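Putative Lipoprotein (Clostridium perfringens, PDB 5J7R) is of unknown function but carries a sporulation and spore germination domain and is probably a membrane-linked lipoprotein. Local coordinates at residues G51-G56 / F86-D91; D80-S85 / N96-A101; N128-L133 / K150-E155. One frame throughout, in Å; residues are numbered along the deposited sequence.

Contact 1 of 3, residues G51-G56 / F86-D91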
loop_
_atom_site.group_PDB
_atom_site.type_symbol
_atom_site.label_atom_id
_atom_site.label_comp_id
_atom_site.label_asym_id
_atom_site.label_seq_id
_atom_site.Cartn_x
_atom_site.Cartn_y
_atom_site.Cartn_z
ATOM N N GLY A 51 2.991 0.355 5.013
ATOM C CA GLY A 51 2.032 0.847 4.014
ATOM C C GLY A 51 1.308 2.143 4.287
ATOM O O GLY A 51 1.194 2.986 3.396
ATOM N N ASP A 52 0.790 2.294 5.500
ATOM C CA ASP A 52 0.095 3.522 5.881
ATOM C C ASP A 52 1.046 4.717 5.820
ATOM O O ASP A 52 0.604 5.811 5.474
ATOM C CB ASP A 52 -0.573 3.388 7.260
ATOM C CG ASP A 52 -1.728 2.379 7.258
ATOM O OD1 ASP A 52 -1.984 1.752 6.207
ATOM O OD2 ASP A 52 -2.393 2.226 8.315
ATOM N N GLU A 53 2.337 4.527 6.147
ATOM C CA GLU A 53 3.293 5.639 6.059
ATOM C C GLU A 53 3.571 5.985 4.622
ATOM O O GLU A 53 3.646 7.164 4.295
ATOM C CB GLU A 53 4.598 5.375 6.789
ATOM C CG GLU A 53 4.428 5.299 8.290
ATOM C CD GLU A 53 5.748 5.220 9.051
ATOM O OE1 GLU A 53 5.763 5.483 10.281
ATOM O OE2 GLU A 53 6.780 4.912 8.422
ATOM N N ILE A 54 3.733 4.984 3.761
ATOM C CA ILE A 54 3.982 5.316 2.345
ATOM C C ILE A 54 2.754 5.966 1.713
ATOM O O ILE A 54 2.916 6.847 0.906
ATOM C CB ILE A 54 4.624 4.247 1.423
ATOM C CG1 ILE A 54 3.688 3.105 1.080
ATOM C CG2 ILE A 54 5.928 3.795 2.034
ATOM C CD1 ILE A 54 4.265 2.203 0.008
ATOM N N LEU A 55 1.549 5.528 2.084
ATOM C CA LEU A 55 0.315 6.115 1.550
ATOM C C LEU A 55 0.163 7.549 2.052
ATOM O O LEU A 55 -0.095 8.463 1.265
ATOM C CB LEU A 55 -0.904 5.297 1.956
ATOM C CG LEU A 55 -2.259 5.785 1.440
ATOM C CD1 LEU A 55 -2.295 5.825 -0.082
ATOM C CD2 LEU A 55 -3.348 4.877 1.969
ATOM N N GLY A 56 0.326 7.737 3.357
ATOM C CA GLY A 56 0.236 9.058 3.961
ATOM C C GLY A 56 1.242 10.001 3.332
ATOM O O GLY A 56 0.936 11.149 3.010
ATOM N N PHE A 86 7.801 11.660 6.888
ATOM C CA PHE A 86 6.461 11.357 7.322
ATOM C C PHE A 86 6.525 10.077 8.141
ATOM O O PHE A 86 7.028 9.068 7.658
ATOM C CB PHE A 86 5.532 11.203 6.127
ATOM C CG PHE A 86 4.121 10.928 6.514
ATOM C CD1 PHE A 86 3.255 11.956 6.862
ATOM C CD2 PHE A 86 3.658 9.639 6.556
ATOM C CE1 PHE A 86 1.940 11.678 7.233
ATOM C CE2 PHE A 86 2.359 9.359 6.937
ATOM C CZ PHE A 86 1.499 10.369 7.275
ATOM N N ASP A 87 6.030 10.122 9.376
ATOM C CA ASP A 87 6.063 8.971 10.267
ATOM C C ASP A 87 4.765 8.874 11.057
ATOM O O ASP A 87 4.152 9.879 11.359
ATOM C CB ASP A 87 7.255 9.095 11.232
ATOM C CG ASP A 87 8.617 9.044 10.515
ATOM O OD1 ASP A 87 8.930 8.045 9.812
ATOM O OD2 ASP A 87 9.420 9.973 10.718
ATOM N N ILE A 88 4.354 7.650 11.378
ATOM C CA ILE A 88 3.135 7.406 12.151
ATOM C C ILE A 88 3.489 6.802 13.511
ATOM O O ILE A 88 3.933 5.662 13.592
ATOM C CB ILE A 88 2.162 6.461 11.401
ATOM C CG1 ILE A 88 1.665 7.129 10.108
ATOM C CG2 ILE A 88 0.961 6.114 12.276
ATOM C CD1 ILE A 88 0.842 6.225 9.211
ATOM N N LYS A 89 3.323 7.593 14.566
ATOM C CA LYS A 89 3.580 7.136 15.932
ATOM C C LYS A 89 2.242 6.907 16.594
ATOM O O LYS A 89 1.560 7.862 16.965
ATOM C CB LYS A 89 4.418 8.142 16.709
ATOM C CG LYS A 89 5.850 8.182 16.184
ATOM C CD LYS A 89 6.776 9.043 17.041
ATOM C CE LYS A 89 8.173 9.203 16.465
ATOM N NZ LYS A 89 8.992 10.188 17.218
ATOM N N ASP A 90 1.872 5.632 16.717
ATOM C CA ASP A 90 0.599 5.208 17.308
ATOM C C ASP A 90 -0.537 5.726 16.401
ATOM O O ASP A 90 -0.682 5.227 15.284
ATOM C CB ASP A 90 0.489 5.641 18.791
ATOM C CG ASP A 90 -0.754 5.071 19.494
ATOM O OD1 ASP A 90 -1.552 4.344 18.861
ATOM O OD2 ASP A 90 -0.922 5.352 20.699
ATOM N N ASP A 91 -1.315 6.716 16.847
ATOM C CA ASP A 91 -2.396 7.264 16.018
ATOM C C ASP A 91 -2.104 8.703 15.559
ATOM O O ASP A 91 -3.004 9.412 15.102
ATOM C CB ASP A 91 -3.730 7.215 16.768
ATOM C CG ASP A 91 -3.734 8.072 18.034
ATOM O OD1 ASP A 91 -2.646 8.389 18.561
ATOM O OD2 ASP A 91 -4.835 8.418 18.511
HETATM O O HOH W 1 4.134 3.593 11.753
#
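The N-terminal end of helix 51-65 (residues 51-56) packs on strand 83-89, an outer strand of the mixed three-stranded sheet in this alpha/beta fold, and Glu-53, Phe-86 and Ile-88 carry most of the joint. Glu-53 reaches across with its chain extended beyond CG (chi2 -172°), its aliphatic part sliding past Ile-88 in the opposite direction and bringing CG to 3.8 Å from Ile-88 CG1. At its end, Glu-53 OE1 accepts the backbone N-H of Ile-88 at 2.8 Å in a nearly straight bond (171° at the hydrogen), the donor standing above the carboxylate plane, 36° out of it. A water gives a second bond to Glu-53 OE1 (2.9 Å) and another to Ile-88 O (2.8 Å), so the carboxylate and the water together occupy both polar backbone atoms of Ile-88. The other oxygen, Glu-53 OE2, lies 4.0 Å from Asp-87 OD1. Two like charges thus come close; a bound magnesium ion about 5 Å from the Glu-53 side chain may offset some of the repulsion. Further along the helix, Gly-56 has no side chain to hold the Phe-86 ring off: its carbonyl carbon sits over one face, offset toward the rim, and its CA lies 3.7 Å from Phe-86 CE2. Ile-95 of the adjoining strand and Ile-60 of the helix also touch this ring. The carboxylate of Asp-52 is engaged by Ser-126 and the backbone N of Ile-22, while Asp-52 CB meets Ile-88 CD1 at 3.7 Å.

Contact 2 of 3, residues D80-S85 / N96-A101; sequences DTKLLS and NLSKEA
Asn-96 meets Leu-84 and Ser-85 together in a classic beta bulge within the antiparallel hairpin of strands 83-89 and 92-97. Its carbonyl oxygen accepts Leu-84 N at 2.8 Å and, more weakly, Ser-85 N, while Asn-96 N returns a bond to Ser-85 O. A chi1 of -175° sets Asn-96 CG anti to the backbone N. Asn-96 CB lies 3.2 Å from Ser-85 OG; Asn-96 CG passes 3.9 Å from Leu-84 CB; at the tip, Asn-96 ND2 donates to Ser-85 OG (3.2 Å), which lies in the amide plane, and Asn-96 OD1 takes the N-H of Asn-136 from beyond the hairpin. On the face of the sheet turned to helix 51-65, Leu-83 CD1 touches Leu-97 CD2 at 3.9 Å. Where the strands give way to loop, Ser-98 OG accepts Lys-82 N at 3.1 Å and donates to Glu-100 OE2 at 2.8 Å, on the anti lone pair. Asp-80 crosses Glu-100 at about a right angle and rests on its CB and CG. Gripped as acceptor on one side and donor on the other, the Ser-98 hydroxyl has its rotation fixed, which ties the 3-10 turn at 99-101 to the loop leading into strand 83-89.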
loop_
_atom_site.group_PDB
_atom_site.type_symbol
_atom_site.label_atom_id
_atom_site.label_comp_id
_atom_site.label_asym_id
_atom_site.label_seq_id
_atom_site.Cartn_x
_atom_site.Cartn_y
_atom_site.Cartn_z
ATOM N N ASP A 80 6.626 25.439 -3.256
ATOM C CA ASP A 80 8.038 25.126 -2.974
ATOM C C ASP A 80 8.244 24.316 -1.673
ATOM O O ASP A 80 9.374 23.926 -1.369
ATOM C CB ASP A 80 8.937 26.384 -3.003
ATOM C CG ASP A 80 8.495 27.470 -2.030
ATOM O OD1 ASP A 80 7.459 27.317 -1.349
ATOM O OD2 ASP A 80 9.192 28.507 -1.973
ATOM N N THR A 81 7.164 24.066 -0.922
ATOM C CA THR A 81 7.239 23.268 0.310
ATOM C C THR A 81 7.757 21.882 -0.023
ATOM O O THR A 81 7.465 21.333 -1.083
ATOM C CB THR A 81 5.856 23.108 0.996
ATOM O OG1 THR A 81 5.314 24.402 1.291
ATOM C CG2 THR A 81 5.957 22.302 2.294
ATOM N N LYS A 82 8.522 21.317 0.892
ATOM C CA LYS A 82 9.094 20.011 0.697
ATOM C C LYS A 82 8.817 19.145 1.894
ATOM O O LYS A 82 8.941 19.599 3.023
ATOM C CB LYS A 82 10.597 20.143 0.525
ATOM C CG LYS A 82 11.000 20.967 -0.711
ATOM C CD LYS A 82 12.510 21.036 -0.841
ATOM C CE LYS A 82 12.981 22.092 -1.822
ATOM N NZ LYS A 82 14.449 22.026 -2.070
ATOM N N LEU A 83 8.440 17.899 1.638
ATOM C CA LEU A 83 8.177 16.954 2.708
ATOM C C LEU A 83 9.517 16.325 3.132
ATOM O O LEU A 83 10.122 15.581 2.371
ATOM C CB LEU A 83 7.193 15.885 2.231
ATOM C CG LEU A 83 6.803 14.815 3.246
ATOM C CD1 LEU A 83 6.160 15.411 4.477
ATOM C CD2 LEU A 83 5.857 13.845 2.596
ATOM N N LEU A 84 9.983 16.647 4.334
ATOM C CA LEU A 84 11.250 16.115 4.832
ATOM C C LEU A 84 11.090 14.670 5.268
ATOM O O LEU A 84 11.939 13.830 4.969
ATOM C CB LEU A 84 11.784 16.973 5.977
ATOM C CG LEU A 84 12.090 18.432 5.613
ATOM C CD1 LEU A 84 12.501 19.197 6.860
ATOM C CD2 LEU A 84 13.164 18.542 4.539
ATOM N N SER A 85 10.008 14.385 5.980
ATOM C CA SER A 85 9.732 13.027 6.431
ATOM C C SER A 85 8.287 12.895 6.896
ATOM O O SER A 85 7.644 13.883 7.256
ATOM C CB SER A 85 10.657 12.609 7.578
ATOM O OG SER A 85 10.417 13.384 8.737
ATOM N N ASN A 96 6.596 16.180 8.822
ATOM C CA ASN A 96 7.753 17.043 8.909
ATOM C C ASN A 96 7.978 17.789 7.602
ATOM O O ASN A 96 8.388 17.198 6.607
ATOM C CB ASN A 96 8.964 16.193 9.265
ATOM C CG ASN A 96 10.202 17.015 9.509
ATOM O OD1 ASN A 96 10.125 18.214 9.812
ATOM N ND2 ASN A 96 11.355 16.374 9.415
ATOM N N LEU A 97 7.747 19.100 7.631
ATOM C CA LEU A 97 7.875 19.956 6.447
ATOM C C LEU A 97 9.107 20.836 6.520
ATOM O O LEU A 97 9.732 20.950 7.566
ATOM C CB LEU A 97 6.629 20.842 6.321
ATOM C CG LEU A 97 5.277 20.107 6.301
ATOM C CD1 LEU A 97 4.131 21.102 6.336
ATOM C CD2 LEU A 97 5.146 19.176 5.099
ATOM N N SER A 98 9.454 21.446 5.391
ATOM C CA SER A 98 10.599 22.351 5.314
ATOM C C SER A 98 10.159 23.756 5.728
ATOM O O SER A 98 8.963 24.013 5.933
ATOM C CB SER A 98 11.158 22.386 3.893
ATOM O OG SER A 98 10.188 22.855 2.971
ATOM N N LYS A 99 11.127 24.662 5.839
ATOM C CA LYS A 99 10.883 26.067 6.216
ATOM C C LYS A 99 9.915 26.814 5.261
ATOM O O LYS A 99 9.217 27.736 5.682
ATOM C CB LYS A 99 12.230 26.801 6.280
ATOM C CG LYS A 99 12.204 28.276 6.641
ATOM C CD LYS A 99 13.600 28.880 6.498
ATOM C CE LYS A 99 13.708 30.329 6.955
ATOM N NZ LYS A 99 15.132 30.772 7.074
ATOM N N GLU A 100 9.871 26.410 3.989
ATOM C CA GLU A 100 8.990 27.051 2.989
ATOM C C GLU A 100 7.502 26.995 3.355
ATOM O O GLU A 100 6.726 27.795 2.864
ATOM C CB GLU A 100 9.193 26.456 1.584
ATOM C CG GLU A 100 10.521 26.786 0.903
ATOM C CD GLU A 100 11.745 26.150 1.548
ATOM O OE1 GLU A 100 12.844 26.689 1.343
ATOM O OE2 GLU A 100 11.615 25.126 2.264
ATOM N N ALA A 101 7.121 26.056 4.214
ATOM C CA ALA A 101 5.722 25.922 4.638
ATOM C C ALA A 101 5.252 27.069 5.526
ATOM O O ALA A 101 4.056 27.323 5.618
ATOM C CB ALA A 101 5.511 24.597 5.359
#

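Contact 3 of 3, residues N128-L133 / K150-E155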
loop_
_atom_site.group_PDB
_atom_site.type_symbol
_atom_site.label_atom_id
_atom_site.label_comp_id
_atom_site.label_asym_id
_atom_site.label_seq_id
_atom_site.Cartn_x
_atom_site.Cartn_y
_atom_site.Cartn_z
ATOM N N ASN A 128 -5.635 9.585 13.747
ATOM C CA ASN A 128 -6.683 10.413 14.349
ATOM C C ASN A 128 -6.199 11.844 14.615
ATOM O O ASN A 128 -7.018 12.744 14.784
ATOM C CB ASN A 128 -7.187 9.786 15.650
ATOM C CG ASN A 128 -7.900 8.461 15.425
ATOM O OD1 ASN A 128 -8.499 8.223 14.368
ATOM N ND2 ASN A 128 -7.860 7.597 16.431
ATOM N N LYS A 129 -4.881 12.048 14.649
ATOM C CA LYS A 129 -4.301 13.369 14.886
ATOM C C LYS A 129 -3.054 13.576 14.040
ATOM O O LYS A 129 -2.472 12.615 13.520
ATOM C CB LYS A 129 -3.914 13.521 16.355
ATOM C CG LYS A 129 -5.066 13.355 17.323
ATOM C CD LYS A 129 -4.636 13.602 18.756
ATOM C CE LYS A 129 -5.840 13.482 19.676
ATOM N NZ LYS A 129 -5.526 13.627 21.125
ATOM N N ILE A 130 -2.654 14.837 13.888
ATOM C CA ILE A 130 -1.450 15.172 13.134
ATOM C C ILE A 130 -0.579 16.082 13.987
ATOM O O ILE A 130 -1.069 16.846 14.813
ATOM C CB ILE A 130 -1.734 15.836 11.765
ATOM C CG1 ILE A 130 -2.286 17.259 11.931
ATOM C CG2 ILE A 130 -2.666 14.952 10.939
ATOM C CD1 ILE A 130 -2.496 17.993 10.624
ATOM N N ASN A 131 0.720 15.963 13.784
ATOM C CA ASN A 131 1.696 16.751 14.478
ATOM C C ASN A 131 2.596 17.296 13.384
ATOM O O ASN A 131 3.394 16.561 12.806
ATOM C CB ASN A 131 2.476 15.879 15.462
ATOM C CG ASN A 131 3.491 16.661 16.277
ATOM O OD1 ASN A 131 3.438 17.883 16.364
ATOM N ND2 ASN A 131 4.414 15.948 16.893
ATOM N N ILE A 132 2.442 18.578 13.079
ATOM C CA ILE A 132 3.243 19.222 12.045
ATOM C C ILE A 132 4.528 19.755 12.652
ATOM O O ILE A 132 4.504 20.394 13.690
ATOM C CB ILE A 132 2.473 20.358 11.348
ATOM C CG1 ILE A 132 1.209 19.783 10.693
ATOM C CG2 ILE A 132 3.375 21.039 10.317
ATOM C CD1 ILE A 132 0.298 20.790 10.031
ATOM N N LEU A 133 5.640 19.467 11.987
ATOM C CA LEU A 133 6.962 19.907 12.402
ATOM C C LEU A 133 7.585 20.588 11.212
ATOM O O LEU A 133 7.219 20.320 10.070
ATOM C CB LEU A 133 7.870 18.728 12.785
ATOM C CG LEU A 133 7.474 17.729 13.854
ATOM C CD1 LEU A 133 8.596 16.718 14.050
ATOM C CD2 LEU A 133 7.142 18.401 15.160
ATOM N N LYS A 150 1.499 21.281 19.598
ATOM C CA LYS A 150 1.299 19.892 20.005
ATOM C C LYS A 150 0.438 19.163 18.952
ATOM O O LYS A 150 -0.002 19.777 17.967
ATOM C CB LYS A 150 0.667 19.865 21.417
ATOM C CG LYS A 150 1.374 20.796 22.393
ATOM C CD LYS A 150 0.738 20.793 23.770
ATOM C CE LYS A 150 1.294 21.884 24.671
ATOM N NZ LYS A 150 0.568 22.054 25.963
ATOM N N PRO A 151 0.255 17.836 19.103
ATOM C CA PRO A 151 -0.591 17.117 18.137
ATOM C C PRO A 151 -2.042 17.581 18.227
ATOM O O PRO A 151 -2.478 18.002 19.303
ATOM C CB PRO A 151 -0.466 15.655 18.579
ATOM C CG PRO A 151 0.831 15.586 19.308
ATOM C CD PRO A 151 0.970 16.907 19.996
ATOM N N PHE A 152 -2.781 17.505 17.119
ATOM C CA PHE A 152 -4.182 17.944 17.100
ATOM C C PHE A 152 -5.014 17.230 16.044
ATOM O O PHE A 152 -4.487 16.747 15.040
ATOM C CB PHE A 152 -4.263 19.467 16.880
ATOM C CG PHE A 152 -3.690 19.932 15.569
ATOM C CD1 PHE A 152 -2.335 20.187 15.444
ATOM C CD2 PHE A 152 -4.505 20.124 14.464
ATOM C CE1 PHE A 152 -1.794 20.597 14.235
ATOM C CE2 PHE A 152 -3.972 20.543 13.252
ATOM C CZ PHE A 152 -2.614 20.781 13.140
ATOM N N GLY A 153 -6.319 17.166 16.302
ATOM C CA GLY A 153 -7.293 16.548 15.403
ATOM C C GLY A 153 -8.260 17.623 14.939
ATOM O O GLY A 153 -8.046 18.805 15.212
ATOM N N LYS A 154 -9.314 17.213 14.232
ATOM C CA LYS A 154 -10.334 18.144 13.714
ATOM C C LYS A 154 -10.975 18.957 14.848
ATOM O O LYS A 154 -11.041 20.189 14.777
ATOM C CB LYS A 154 -11.435 17.368 12.962
ATOM C CG LYS A 154 -12.499 18.263 12.278
ATOM C CD LYS A 154 -12.011 19.000 11.046
ATOM C CE LYS A 154 -11.735 18.065 9.875
ATOM N NZ LYS A 154 -11.242 18.797 8.676
ATOM N N GLU A 155 -11.431 18.250 15.885
ATOM C CA GLU A 155 -12.086 18.859 17.059
ATOM C C GLU A 155 -11.261 19.948 17.750
ATOM O O GLU A 155 -11.805 20.938 18.226
ATOM C CB GLU A 155 -12.398 17.782 18.108
ATOM C CG GLU A 155 -13.316 16.666 17.638
ATOM C CD GLU A 155 -14.687 17.168 17.232
ATOM O OE1 GLU A 155 -15.479 16.367 16.694
ATOM O OE2 GLU A 155 -14.974 18.363 17.451
#
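Ile-130 and Phe-152 exchange two backbone hydrogen bonds: Ile-130 N to Phe-152 O at 2.9 Å, almost straight at the hydrogen (169°), and Phe-152 N to Ile-130 O, also 2.9 Å. A CA-H...O contact adds to the second acceptor, with Pro-151 CA 3.4 Å from Ile-130 O. The paired bonds make a single antiparallel bridge of the hydrogen-bonded kind, by which the C-terminal tail touches down on strand 129-134. That strand pairs in parallel with 92-97 on its other side, the backbone of Asn-131 bonding there to those of Ala-93 and Ile-95, so the bridge lies on the edge of strand 129-134 away from 92-97.

Apolar contacts gather at the Phe-152 ring. Phe-152 CG sits between the backbone N and the carbonyl carbon (chi1 62°). One ring face is covered by Ile-130 CG1, which makes a CH-pi contact 4.0 Å from the ring centroid, 22° off the normal and offset toward the rim. The same CG1 is 3.7 Å from Phe-152 CZ. Ile-132 CD1 instead meets the ring at its edge, 4.3 Å from CZ of Phe-152. Ile-118 of helix 107-121 touches both Ile-130 and Phe-152, and Leu-160 also reaches the ring. On the other side of the strand, Asn-131 and Pro-151 lie side by side, pointing the same way, with Asn-131 CG 4.2 Å from Pro-151 CG.

All three contacts reach the same mixed sheet, whose strands run in the order 83-89, 92-97, 129-134. Contacts 1 and 2 share strand 83-89, their centres about 17 Å apart; along the chain their segments alternate, the helix coming first and the hairpin closing after it. Contact 3 opens only after both have closed and lies on the far strand, its centre about 13 Å from that of contact 1 and about 17 Å from that of contact 2. Probable backbone bonds join it to each: Asp-91 O with Asn-128 N, and Leu-97 N with Leu-133 O. The sheet thus carries the helix at one outer strand and the C-terminal tail at the other.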